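Local coordinates for protein putative Zn-dependent Alcohol Dehydrogenase (Rhodobacter sphaeroides, PDB 3IV6) that binds S-adenosylmethionine in a Rossmann-like domain and, despite its alcohol dehydrogenase name, probably belongs with the S-adenosylmethionine-dependent methyltransferases, at residues E12-I17 / Q77-D82; S47-I52 / F113-R118; V70-F75 / R90-D95. One frame throughout, in Å; residues are numbered along the deposited sequence.

Contact 1. Residues E12-I17 / Q77-D82. With SAM (S-adenosylmethionine), chain E.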
loop_
_atom_site.group_PDB
_atom_site.type_symbol
_atom_site.label_atom_id
_atom_site.label_comp_id
_atom_site.label_asym_id
_atom_site.label_seq_id
_atom_site.Cartn_x
_atom_site.Cartn_y
_atom_site.Cartn_z
ATOM N N GLU A 12 -10.838 7.314 -5.710
ATOM C CA GLU A 12 -12.274 7.006 -5.690
ATOM C C GLU A 12 -12.593 5.649 -5.061
ATOM O O GLU A 12 -13.623 5.490 -4.412
ATOM C CB GLU A 12 -12.925 7.120 -7.092
ATOM C CG GLU A 12 -13.364 8.540 -7.467
ATOM C CD GLU A 12 -13.919 9.308 -6.260
ATOM O OE1 GLU A 12 -15.113 9.118 -5.913
ATOM O OE2 GLU A 12 -13.160 10.101 -5.647
ATOM N N ALA A 13 -11.715 4.675 -5.248
ATOM C CA ALA A 13 -11.932 3.362 -4.665
ATOM C C ALA A 13 -11.959 3.439 -3.138
ATOM O O ALA A 13 -12.590 2.633 -2.476
ATOM C CB ALA A 13 -10.858 2.379 -5.137
ATOM N N TRP A 14 -11.280 4.404 -2.554
ATOM C CA TRP A 14 -11.202 4.364 -1.098
ATOM C C TRP A 14 -12.206 5.293 -0.374
ATOM O O TRP A 14 -12.443 5.161 0.831
ATOM C CB TRP A 14 -9.750 4.529 -0.637
ATOM C CG TRP A 14 -8.854 3.488 -1.240
ATOM C CD1 TRP A 14 -8.254 3.538 -2.465
ATOM C CD2 TRP A 14 -8.458 2.233 -0.656
ATOM N NE1 TRP A 14 -7.503 2.400 -2.682
ATOM C CE2 TRP A 14 -7.604 1.593 -1.585
ATOM C CE3 TRP A 14 -8.712 1.615 0.580
ATOM C CZ2 TRP A 14 -7.017 0.343 -1.324
ATOM C CZ3 TRP A 14 -8.132 0.378 0.832
ATOM C CH2 TRP A 14 -7.294 -0.247 -0.118
ATOM N N GLU A 15 -12.806 6.197 -1.139
ATOM C CA GLU A 15 -14.005 6.921 -0.737
ATOM C C GLU A 15 -15.138 5.965 -0.404
ATOM O O GLU A 15 -15.986 6.257 0.440
ATOM C CB GLU A 15 -14.429 7.839 -1.874
ATOM C CG GLU A 15 -13.339 8.807 -2.223
ATOM C CD GLU A 15 -13.017 9.705 -1.055
ATOM O OE1 GLU A 15 -11.852 9.684 -0.600
ATOM O OE2 GLU A 15 -13.945 10.415 -0.598
ATOM N N LEU A 16 -15.125 4.823 -1.078
ATOM C CA LEU A 16 -16.072 3.746 -0.867
ATOM C C LEU A 16 -15.917 3.010 0.456
ATOM O O LEU A 16 -16.902 2.492 0.990
ATOM C CB LEU A 16 -15.893 2.724 -1.967
ATOM C CG LEU A 16 -17.097 2.528 -2.862
ATOM C CD1 LEU A 16 -16.860 1.249 -3.607
ATOM C CD2 LEU A 16 -18.354 2.444 -2.017
ATOM N N ILE A 17 -14.686 2.947 0.965
ATOM C CA ILE A 17 -14.364 2.047 2.062
ATOM C C ILE A 17 -14.286 2.750 3.408
ATOM O O ILE A 17 -15.018 2.408 4.343
ATOM C CB ILE A 17 -13.053 1.276 1.813
ATOM C CG1 ILE A 17 -13.178 0.340 0.600
ATOM C CG2 ILE A 17 -12.651 0.493 3.034
ATOM C CD1 ILE A 17 -14.421 -0.506 0.583
ATOM N N GLN A 77 -9.835 11.466 0.665
ATOM C CA GLN A 77 -10.291 12.362 1.712
ATOM C C GLN A 77 -11.045 11.653 2.833
ATOM O O GLN A 77 -10.944 12.056 3.986
ATOM C CB GLN A 77 -11.175 13.450 1.147
ATOM C CG GLN A 77 -11.516 14.494 2.178
ATOM C CD GLN A 77 -10.291 15.217 2.690
ATOM O OE1 GLN A 77 -9.498 15.767 1.914
ATOM N NE2 GLN A 77 -10.135 15.238 4.004
ATOM N N ARG A 78 -11.815 10.620 2.490
ATOM C CA ARG A 78 -12.624 9.928 3.480
ATOM C C ARG A 78 -11.732 9.160 4.454
ATOM O O ARG A 78 -11.993 9.105 5.669
ATOM C CB ARG A 78 -13.639 8.973 2.831
ATOM C CG ARG A 78 -14.644 8.447 3.864
ATOM C CD ARG A 78 -15.450 7.313 3.350
ATOM N NE ARG A 78 -16.035 6.513 4.437
ATOM C CZ ARG A 78 -16.934 5.533 4.269
ATOM N NH1 ARG A 78 -17.372 5.232 3.047
ATOM N NH2 ARG A 78 -17.389 4.847 5.322
HETATM N N MSE A 79 -10.681 8.566 3.893
HETATM C CA MSE A 79 -9.691 7.842 4.665
HETATM C C MSE A 79 -9.059 8.735 5.699
HETATM O O MSE A 79 -9.108 8.423 6.888
HETATM C CB MSE A 79 -8.661 7.191 3.756
HETATM C CG MSE A 79 -9.177 5.857 3.238
HETATM SE SE MSE A 79 -9.519 4.545 4.697
HETATM C CE MSE A 79 -9.938 3.050 3.504
ATOM N N CYS A 80 -8.525 9.871 5.261
ATOM C CA CYS A 80 -8.049 10.893 6.204
ATOM C C CYS A 80 -9.084 11.281 7.251
ATOM O O CYS A 80 -8.753 11.467 8.422
ATOM C CB CYS A 80 -7.547 12.162 5.495
ATOM S SG CYS A 80 -6.234 11.889 4.268
ATOM N N ASP A 81 -10.338 11.393 6.838
ATOM C CA ASP A 81 -11.350 11.967 7.717
ATOM C C ASP A 81 -11.746 10.977 8.793
ATOM O O ASP A 81 -11.810 11.339 9.974
ATOM C CB ASP A 81 -12.565 12.473 6.919
ATOM C CG ASP A 81 -12.306 13.820 6.211
ATOM O OD1 ASP A 81 -11.277 14.463 6.498
ATOM O OD2 ASP A 81 -13.146 14.238 5.375
ATOM N N ASP A 82 -11.968 9.730 8.379
ATOM C CA ASP A 82 -12.332 8.638 9.290
ATOM C C ASP A 82 -11.205 8.318 10.272
ATOM O O ASP A 82 -11.442 7.928 11.434
ATOM C CB ASP A 82 -12.685 7.375 8.500
ATOM C CG ASP A 82 -14.074 7.441 7.858
ATOM O OD1 ASP A 82 -14.758 8.472 8.042
ATOM O OD2 ASP A 82 -14.471 6.458 7.171
HETATM N N SAM E . -4.737 -1.015 3.546
HETATM C CA SAM E . -3.844 -2.126 3.823
HETATM C C SAM E . -3.253 -2.017 5.212
HETATM O O SAM E . -3.497 -1.081 5.987
HETATM O OXT SAM E . -2.529 -2.927 5.547
HETATM C CB SAM E . -2.777 -2.264 2.743
HETATM C CG SAM E . -3.001 -1.426 1.478
HETATM S SD SAM E . -2.513 0.328 1.549
HETATM C CE SAM E . -2.042 0.568 3.286
HETATM C "C5'" SAM E . -4.091 1.214 1.291
HETATM C "C4'" SAM E . -4.221 2.632 1.836
HETATM O "O4'" SAM E . -3.311 3.487 1.167
HETATM C "C3'" SAM E . -5.593 3.235 1.590
HETATM O "O3'" SAM E . -5.891 4.032 2.713
HETATM C "C2'" SAM E . -5.402 4.162 0.408
HETATM O "O2'" SAM E . -6.220 5.309 0.502
HETATM C "C1'" SAM E . -3.941 4.563 0.512
HETATM N N9 SAM E . -3.333 4.746 -0.813
HETATM C C8 SAM E . -3.436 3.889 -1.878
HETATM N N7 SAM E . -2.758 4.419 -2.932
HETATM C C5 SAM E . -2.213 5.612 -2.564
HETATM C C6 SAM E . -1.427 6.556 -3.251
HETATM N N6 SAM E . -1.066 6.402 -4.528
HETATM N N1 SAM E . -1.042 7.692 -2.584
HETATM C C2 SAM E . -1.448 7.884 -1.269
HETATM N N3 SAM E . -2.201 6.963 -0.582
HETATM C C4 SAM E . -2.584 5.835 -1.224
#
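In the Rossmann-like, S-adenosylmethionine-binding domain, the N-terminal helical turn of 12-17 leans against the start of helix 77-86. Glu15, its chain bent at chi2 (-62°), brings its carboxylate to the first turn of that helix. There OE1 accepts the backbone N-H of Arg78 at 3.2 Å through its syn lone pair, in an almost straight bond (179°). The same oxygen is also bonded to Ser76 OG, and its negative charge probably suits the positive end of the helix dipole. The extended arm of Arg78 slides past in the opposite direction and carries NH1 to Glu15 O, where it donates a hydrogen bond of 3.1 Å. Arg78 NE makes a salt bridge at 3.2 Å with Asp82 OD2, which also takes the N-H of Asn19. Trp14 lays one indole face along the SAM ribose, with SAM C3' 3.6 Å above the ring plane, while Trp207 meets the indole edge-to-face. An alanine here in place of Trp14 would remove that wall and would probably loosen the seating of the ribose. At the indole edge, the selenomethionine methyl Met79 CE lies 3.5 Å from Trp14 CE3.

Contact 2. Residues S47-I52 / F113-R118. With SAM (S-adenosylmethionine), chain E.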
loop_
_atom_site.group_PDB
_atom_site.type_symbol
_atom_site.label_atom_id
_atom_site.label_comp_id
_atom_site.label_asym_id
_atom_site.label_seq_id
_atom_site.Cartn_x
_atom_site.Cartn_y
_atom_site.Cartn_z
ATOM N N SER A 47 11.339 10.258 17.279
ATOM C CA SER A 47 11.614 9.967 15.874
ATOM C C SER A 47 10.514 10.568 15.020
ATOM O O SER A 47 9.357 10.590 15.454
ATOM C CB SER A 47 11.677 8.457 15.641
ATOM O OG SER A 47 12.739 7.870 16.360
ATOM N N THR A 48 10.870 11.086 13.839
ATOM C CA THR A 48 9.841 11.446 12.850
ATOM C C THR A 48 9.500 10.302 11.892
ATOM O O THR A 48 10.375 9.800 11.162
ATOM C CB THR A 48 10.163 12.710 12.049
ATOM O OG1 THR A 48 11.457 12.594 11.440
ATOM C CG2 THR A 48 10.122 13.900 12.958
ATOM N N VAL A 49 8.219 9.925 11.897
ATOM C CA VAL A 49 7.727 8.778 11.149
ATOM C C VAL A 49 6.608 9.194 10.212
ATOM O O VAL A 49 5.660 9.834 10.628
ATOM C CB VAL A 49 7.156 7.694 12.110
ATOM C CG1 VAL A 49 6.566 6.540 11.324
ATOM C CG2 VAL A 49 8.205 7.244 13.121
ATOM N N ALA A 50 6.694 8.797 8.953
ATOM C CA ALA A 50 5.588 8.995 8.011
ATOM C C ALA A 50 4.977 7.652 7.707
ATOM O O ALA A 50 5.681 6.749 7.253
ATOM C CB ALA A 50 6.100 9.591 6.750
ATOM N N VAL A 51 3.678 7.514 7.953
ATOM C CA VAL A 51 2.920 6.373 7.450
ATOM C C VAL A 51 2.146 6.739 6.189
ATOM O O VAL A 51 1.286 7.620 6.210
ATOM C CB VAL A 51 1.938 5.838 8.509
ATOM C CG1 VAL A 51 1.263 4.570 8.011
ATOM C CG2 VAL A 51 2.659 5.587 9.823
ATOM N N ILE A 52 2.456 6.057 5.091
ATOM C CA ILE A 52 1.629 6.116 3.892
ATOM C C ILE A 52 0.494 5.099 3.956
ATOM O O ILE A 52 0.731 3.897 4.073
ATOM C CB ILE A 52 2.460 5.865 2.620
ATOM C CG1 ILE A 52 3.815 6.567 2.721
ATOM C CG2 ILE A 52 1.701 6.335 1.388
ATOM C CD1 ILE A 52 3.715 8.049 3.012
ATOM N N PHE A 113 11.787 7.860 9.281
ATOM C CA PHE A 113 11.201 6.614 8.799
ATOM C C PHE A 113 9.955 6.815 7.957
ATOM O O PHE A 113 9.099 7.642 8.272
ATOM C CB PHE A 113 10.861 5.692 9.964
ATOM C CG PHE A 113 12.051 5.257 10.753
ATOM C CD1 PHE A 113 12.781 4.150 10.365
ATOM C CD2 PHE A 113 12.444 5.957 11.886
ATOM C CE1 PHE A 113 13.881 3.744 11.097
ATOM C CE2 PHE A 113 13.532 5.569 12.613
ATOM C CZ PHE A 113 14.256 4.459 12.226
ATOM N N VAL A 114 9.866 6.053 6.869
ATOM C CA VAL A 114 8.618 5.974 6.121
ATOM C C VAL A 114 8.168 4.529 6.163
ATOM O O VAL A 114 8.893 3.618 5.741
ATOM C CB VAL A 114 8.783 6.440 4.663
ATOM C CG1 VAL A 114 7.674 5.840 3.753
ATOM C CG2 VAL A 114 8.796 7.959 4.574
ATOM N N LEU A 115 6.988 4.314 6.720
ATOM C CA LEU A 115 6.387 2.979 6.787
ATOM C C LEU A 115 5.152 2.828 5.861
ATOM O O LEU A 115 4.357 3.760 5.693
ATOM C CB LEU A 115 5.999 2.645 8.231
ATOM C CG LEU A 115 6.914 3.187 9.323
ATOM C CD1 LEU A 115 6.299 2.948 10.676
ATOM C CD2 LEU A 115 8.318 2.628 9.241
ATOM N N ASN A 116 5.013 1.662 5.234
ATOM C CA ASN A 116 3.716 1.268 4.677
ATOM C C ASN A 116 3.546 -0.239 4.566
ATOM O O ASN A 116 4.526 -0.966 4.322
ATOM C CB ASN A 116 3.439 1.962 3.338
ATOM C CG ASN A 116 4.588 1.819 2.338
ATOM O OD1 ASN A 116 5.450 2.690 2.241
ATOM N ND2 ASN A 116 4.569 0.743 1.563
ATOM N N ASP A 117 2.314 -0.699 4.782
ATOM C CA ASP A 117 2.002 -2.123 4.733
ATOM C C ASP A 117 1.201 -2.514 3.499
ATOM O O ASP A 117 0.004 -2.250 3.438
ATOM C CB ASP A 117 1.220 -2.555 5.971
ATOM C CG ASP A 117 0.916 -4.064 5.978
ATOM O OD1 ASP A 117 1.771 -4.874 5.538
ATOM O OD2 ASP A 117 -0.172 -4.442 6.452
ATOM N N ARG A 118 1.860 -3.159 2.540
ATOM C CA ARG A 118 1.195 -3.726 1.368
ATOM C C ARG A 118 0.555 -2.668 0.457
ATOM O O ARG A 118 -0.428 -2.922 -0.261
ATOM C CB ARG A 118 0.210 -4.802 1.798
ATOM C CG ARG A 118 0.890 -6.123 2.123
ATOM C CD ARG A 118 -0.060 -7.149 2.755
ATOM N NE ARG A 118 -0.339 -6.950 4.174
ATOM C CZ ARG A 118 -1.224 -7.687 4.861
ATOM N NH1 ARG A 118 -1.885 -8.638 4.230
ATOM N NH2 ARG A 118 -1.467 -7.483 6.167
HETATM N N SAM E . -4.737 -1.015 3.546
HETATM C CA SAM E . -3.844 -2.126 3.823
HETATM C C SAM E . -3.253 -2.017 5.212
HETATM O O SAM E . -3.497 -1.081 5.987
HETATM O OXT SAM E . -2.529 -2.927 5.547
HETATM C CB SAM E . -2.777 -2.264 2.743
HETATM C CG SAM E . -3.001 -1.426 1.478
HETATM S SD SAM E . -2.513 0.328 1.549
HETATM C CE SAM E . -2.042 0.568 3.286
HETATM C "C5'" SAM E . -4.091 1.214 1.291
HETATM C "C4'" SAM E . -4.221 2.632 1.836
HETATM O "O4'" SAM E . -3.311 3.487 1.167
HETATM C "C3'" SAM E . -5.593 3.235 1.590
HETATM O "O3'" SAM E . -5.891 4.032 2.713
HETATM C "C2'" SAM E . -5.402 4.162 0.408
HETATM O "O2'" SAM E . -6.220 5.309 0.502
HETATM C "C1'" SAM E . -3.941 4.563 0.512
HETATM N N9 SAM E . -3.333 4.746 -0.813
HETATM C C8 SAM E . -3.436 3.889 -1.878
HETATM N N7 SAM E . -2.758 4.419 -2.932
HETATM C C5 SAM E . -2.213 5.612 -2.564
HETATM C C6 SAM E . -1.427 6.556 -3.251
HETATM N N6 SAM E . -1.066 6.402 -4.528
HETATM N N1 SAM E . -1.042 7.692 -2.584
HETATM C C2 SAM E . -1.448 7.884 -1.269
HETATM N N3 SAM E . -2.201 6.963 -0.582
HETATM C C4 SAM E . -2.584 5.835 -1.224
HETATM O O HOH W 1 0.400 1.632 5.305
#
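Ser47 leads into strand 48-52, which runs parallel to strand 113-117 at an angle of 26°; its OG, bonded to Val44 O, sits at the edge of the Phe113 ring. Thr48 starts the pairing, its carbonyl accepting the N-H of Phe113 while its hydroxyl is held by Asp112 N. Val49 forms a parallel beta bridge with Phe113. Its CG1 branch, anti to the backbone N, crosses Leu115 obliquely and touches CD1 of that residue at 3.7 Å, on the face of the sheet that also bears Phe113. Ala50 is gripped twice: its N-H meets Phe113 O at 2.8 Å in a nearly straight bond (173°), and its carbonyl takes the N-H of Leu115, also at 2.8 Å. On the other face Ala50 CB lies 3.8 Å from Val114 CG2. Val51 pairs with Leu115, its CA-H directed at Leu115 O, 3.5 Å from CA, and turns its own N-H and C=O to strand 69-74. Ile52 closes the series, giving its N-H to Leu115 O and resting CG1 against Val114 CG1. Beyond it the strands splay, and one water spans the gap, donating to Ile52 O at 2.6 Å and accepting from Asp117 N. Asp117 and Arg118 continue into the SAM pocket, joined by a salt bridge from Arg118 NE to Asp117 OD1. Two buried, parallel, central strands with the cofactor at their C-terminal ends are typical of the Rossmann-like sheet of class I methyltransferases.

Contact 3. Residues V70-F75 / R90-D95. With SAM (S-adenosylmethionine), chain E.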
loop_
_atom_site.group_PDB
_atom_site.type_symbol
_atom_site.label_atom_id
_atom_site.label_comp_id
_atom_site.label_asym_id
_atom_site.label_seq_id
_atom_site.Cartn_x
_atom_site.Cartn_y
_atom_site.Cartn_z
ATOM N N VAL A 70 4.332 11.431 14.361
ATOM C CA VAL A 70 3.755 10.780 13.179
ATOM C C VAL A 70 2.957 11.679 12.276
ATOM O O VAL A 70 2.096 12.413 12.714
ATOM C CB VAL A 70 2.787 9.700 13.618
ATOM C CG1 VAL A 70 2.238 8.955 12.424
ATOM C CG2 VAL A 70 3.462 8.778 14.621
ATOM N N THR A 71 3.249 11.590 10.997
ATOM C CA THR A 71 2.479 12.236 9.948
ATOM C C THR A 71 1.908 11.109 9.088
ATOM O O THR A 71 2.637 10.195 8.726
ATOM C CB THR A 71 3.392 13.160 9.057
ATOM O OG1 THR A 71 3.859 14.284 9.812
ATOM C CG2 THR A 71 2.637 13.677 7.869
ATOM N N VAL A 72 0.621 11.163 8.761
ATOM C CA VAL A 72 0.032 10.186 7.853
ATOM C C VAL A 72 -0.276 10.824 6.512
ATOM O O VAL A 72 -0.801 11.931 6.467
ATOM C CB VAL A 72 -1.293 9.634 8.399
ATOM C CG1 VAL A 72 -1.929 8.643 7.402
ATOM C CG2 VAL A 72 -1.096 9.034 9.799
ATOM N N PHE A 73 0.049 10.118 5.430
ATOM C CA PHE A 73 -0.263 10.543 4.072
ATOM C C PHE A 73 -1.238 9.575 3.435
ATOM O O PHE A 73 -1.112 8.365 3.581
ATOM C CB PHE A 73 1.001 10.612 3.236
ATOM C CG PHE A 73 1.971 11.650 3.715
ATOM C CD1 PHE A 73 1.610 12.997 3.742
ATOM C CD2 PHE A 73 3.260 11.292 4.149
ATOM C CE1 PHE A 73 2.490 13.960 4.164
ATOM C CE2 PHE A 73 4.170 12.273 4.603
ATOM C CZ PHE A 73 3.778 13.601 4.603
ATOM N N ASP A 74 -2.218 10.109 2.726
ATOM C CA ASP A 74 -3.181 9.282 2.015
ATOM C C ASP A 74 -3.802 10.081 0.875
ATOM O O ASP A 74 -3.987 11.307 0.987
ATOM C CB ASP A 74 -4.285 8.793 2.973
ATOM C CG ASP A 74 -4.985 7.547 2.468
ATOM O OD1 ASP A 74 -5.737 7.647 1.468
ATOM O OD2 ASP A 74 -4.752 6.469 3.065
ATOM N N PHE A 75 -4.124 9.399 -0.224
ATOM C CA PHE A 75 -4.676 10.111 -1.378
ATOM C C PHE A 75 -6.205 10.191 -1.417
ATOM O O PHE A 75 -6.785 10.609 -2.411
ATOM C CB PHE A 75 -4.076 9.594 -2.689
ATOM C CG PHE A 75 -4.610 8.285 -3.120
ATOM C CD1 PHE A 75 -5.351 7.496 -2.239
ATOM C CD2 PHE A 75 -4.372 7.825 -4.398
ATOM C CE1 PHE A 75 -5.863 6.266 -2.629
ATOM C CE2 PHE A 75 -4.867 6.594 -4.785
ATOM C CZ PHE A 75 -5.619 5.813 -3.889
ATOM N N ARG A 90 -5.768 12.213 19.986
ATOM C CA ARG A 90 -4.315 12.172 19.807
ATOM C C ARG A 90 -3.754 13.342 19.000
ATOM O O ARG A 90 -4.460 13.999 18.232
ATOM C CB ARG A 90 -3.890 10.841 19.220
ATOM C CG ARG A 90 -4.063 9.707 20.220
ATOM C CD ARG A 90 -3.914 8.355 19.564
ATOM N NE ARG A 90 -3.662 7.263 20.500
ATOM C CZ ARG A 90 -2.613 7.192 21.322
ATOM N NH1 ARG A 90 -1.700 8.174 21.370
ATOM N NH2 ARG A 90 -2.487 6.129 22.118
ATOM N N CYS A 91 -2.476 13.612 19.206
ATOM C CA CYS A 91 -1.764 14.625 18.441
ATOM C C CYS A 91 -1.008 14.000 17.242
ATOM O O CYS A 91 0.009 13.319 17.394
ATOM C CB CYS A 91 -0.808 15.403 19.367
ATOM S SG CYS A 91 0.388 16.512 18.537
ATOM N N VAL A 92 -1.515 14.232 16.047
ATOM C CA VAL A 92 -0.988 13.590 14.863
ATOM C C VAL A 92 -1.383 14.430 13.662
ATOM O O VAL A 92 -2.441 15.041 13.650
ATOM C CB VAL A 92 -1.612 12.213 14.660
ATOM C CG1 VAL A 92 -3.092 12.344 14.388
ATOM C CG2 VAL A 92 -0.979 11.523 13.491
ATOM N N THR A 93 -0.527 14.433 12.655
ATOM C CA THR A 93 -0.722 15.197 11.443
ATOM C C THR A 93 -1.195 14.280 10.334
ATOM O O THR A 93 -0.568 13.250 10.061
ATOM C CB THR A 93 0.584 15.849 10.979
ATOM O OG1 THR A 93 1.065 16.736 11.994
ATOM C CG2 THR A 93 0.360 16.606 9.679
ATOM N N ILE A 94 -2.286 14.659 9.674
ATOM C CA ILE A 94 -2.852 13.818 8.619
ATOM C C ILE A 94 -3.024 14.641 7.368
ATOM O O ILE A 94 -3.797 15.587 7.370
ATOM C CB ILE A 94 -4.245 13.245 9.011
ATOM C CG1 ILE A 94 -4.157 12.415 10.283
ATOM C CG2 ILE A 94 -4.849 12.403 7.871
ATOM C CD1 ILE A 94 -5.445 11.737 10.625
ATOM N N ASP A 95 -2.318 14.292 6.301
ATOM C CA ASP A 95 -2.320 15.122 5.101
ATOM C C ASP A 95 -2.819 14.385 3.893
ATOM O O ASP A 95 -2.639 13.194 3.769
ATOM C CB ASP A 95 -0.924 15.686 4.832
ATOM C CG ASP A 95 -0.556 16.805 5.797
ATOM O OD1 ASP A 95 -1.461 17.643 6.060
ATOM O OD2 ASP A 95 0.617 16.848 6.277
HETATM N N SAM E . -4.737 -1.015 3.546
HETATM C CA SAM E . -3.844 -2.126 3.823
HETATM C C SAM E . -3.253 -2.017 5.212
HETATM O O SAM E . -3.497 -1.081 5.987
HETATM O OXT SAM E . -2.529 -2.927 5.547
HETATM C CB SAM E . -2.777 -2.264 2.743
HETATM C CG SAM E . -3.001 -1.426 1.478
HETATM S SD SAM E . -2.513 0.328 1.549
HETATM C CE SAM E . -2.042 0.568 3.286
HETATM C "C5'" SAM E . -4.091 1.214 1.291
HETATM C "C4'" SAM E . -4.221 2.632 1.836
HETATM O "O4'" SAM E . -3.311 3.487 1.167
HETATM C "C3'" SAM E . -5.593 3.235 1.590
HETATM O "O3'" SAM E . -5.891 4.032 2.713
HETATM C "C2'" SAM E . -5.402 4.162 0.408
HETATM O "O2'" SAM E . -6.220 5.309 0.502
HETATM C "C1'" SAM E . -3.941 4.563 0.512
HETATM N N9 SAM E . -3.333 4.746 -0.813
HETATM C C8 SAM E . -3.436 3.889 -1.878
HETATM N N7 SAM E . -2.758 4.419 -2.932
HETATM C C5 SAM E . -2.213 5.612 -2.564
HETATM C C6 SAM E . -1.427 6.556 -3.251
HETATM N N6 SAM E . -1.066 6.402 -4.528
HETATM N N1 SAM E . -1.042 7.692 -2.584
HETATM C C2 SAM E . -1.448 7.884 -1.269
HETATM N N3 SAM E . -2.201 6.963 -0.582
HETATM C C4 SAM E . -2.584 5.835 -1.224
HETATM O O HOH W 2 2.614 12.745 16.215
#
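The side chains of strands 70-74 and 93-95 run in matched pairs, since the two parallel strands, 17° apart, stand in direct register. On one face Thr71 and Thr93 lie side by side and point the same way, with Thr71 OG1 3.8 Å from Thr93 CB. One step further along that face, Phe73 and Asp95 also run together, ring and carboxylate planes 28° apart, and Phe73 CD1 touches Asp95 CB at 3.9 Å. The Phe73 ring is backed by the methyl of Thr71, two residues back on the same strand, whose CG2 lies over one face toward the rim. Val72 points to the other face, where it meets Ile94 and Val92 loosely; here Ile94 reaches under helix 77-86 to Cys80, Leu83 and Ala84. The backbone holds this register: Val72 receives and gives a bond, its N-H to Thr93 O at 2.7 Å and its carbonyl to Asp95 N at 2.8 Å. The bond from Thr93 N to Val70 O is weak, at 3.3 Å, and a water links Val70 N to Cys91 O.

The pairing ends with Asp74, whose N-H goes to Asp95 O while its side chain turns to the ligand. Asp74, with CG anti to the backbone N (chi1 -158°), receives SAM O2' on OD1 at 2.6 Å and SAM O3' on OD2 at 2.7 Å; Ser76 N and Ala54 N also bond to the carboxylate and help fix its rotation. The Phe75 ring lies nearly parallel to the adenine, with SAM C5 over its centre. The whole forms a beta-alpha-beta unit, strand 69-74, helix 77-86 and strand 93-96, and the acidic residue closing its first strand on the ribose hydroxyls is a hallmark of class I methyltransferase folds.

In the fold
Along the chain the segments come in the order 12-17, 47-52, 70-75, 77-82, 90-95 and 113-118, so contact 3 is nested inside the loop closed by contact 2, while contact 1 interleaves with both. Contacts 2 and 3 belong to one sheet, their centres about 10 Å apart, and the neighbouring strands 48-52 and 69-74 join them; strand 93-96 forms one edge of the sheet. Contact 1 lies outside it, its centre about 14 Å from that of contact 3 and 19 Å from that of contact 2. Helix 77-86 connects it to the sheet, and Trp14 touches Phe75. All three converge on SAM, so the cofactor pocket draws together parts remote in sequence.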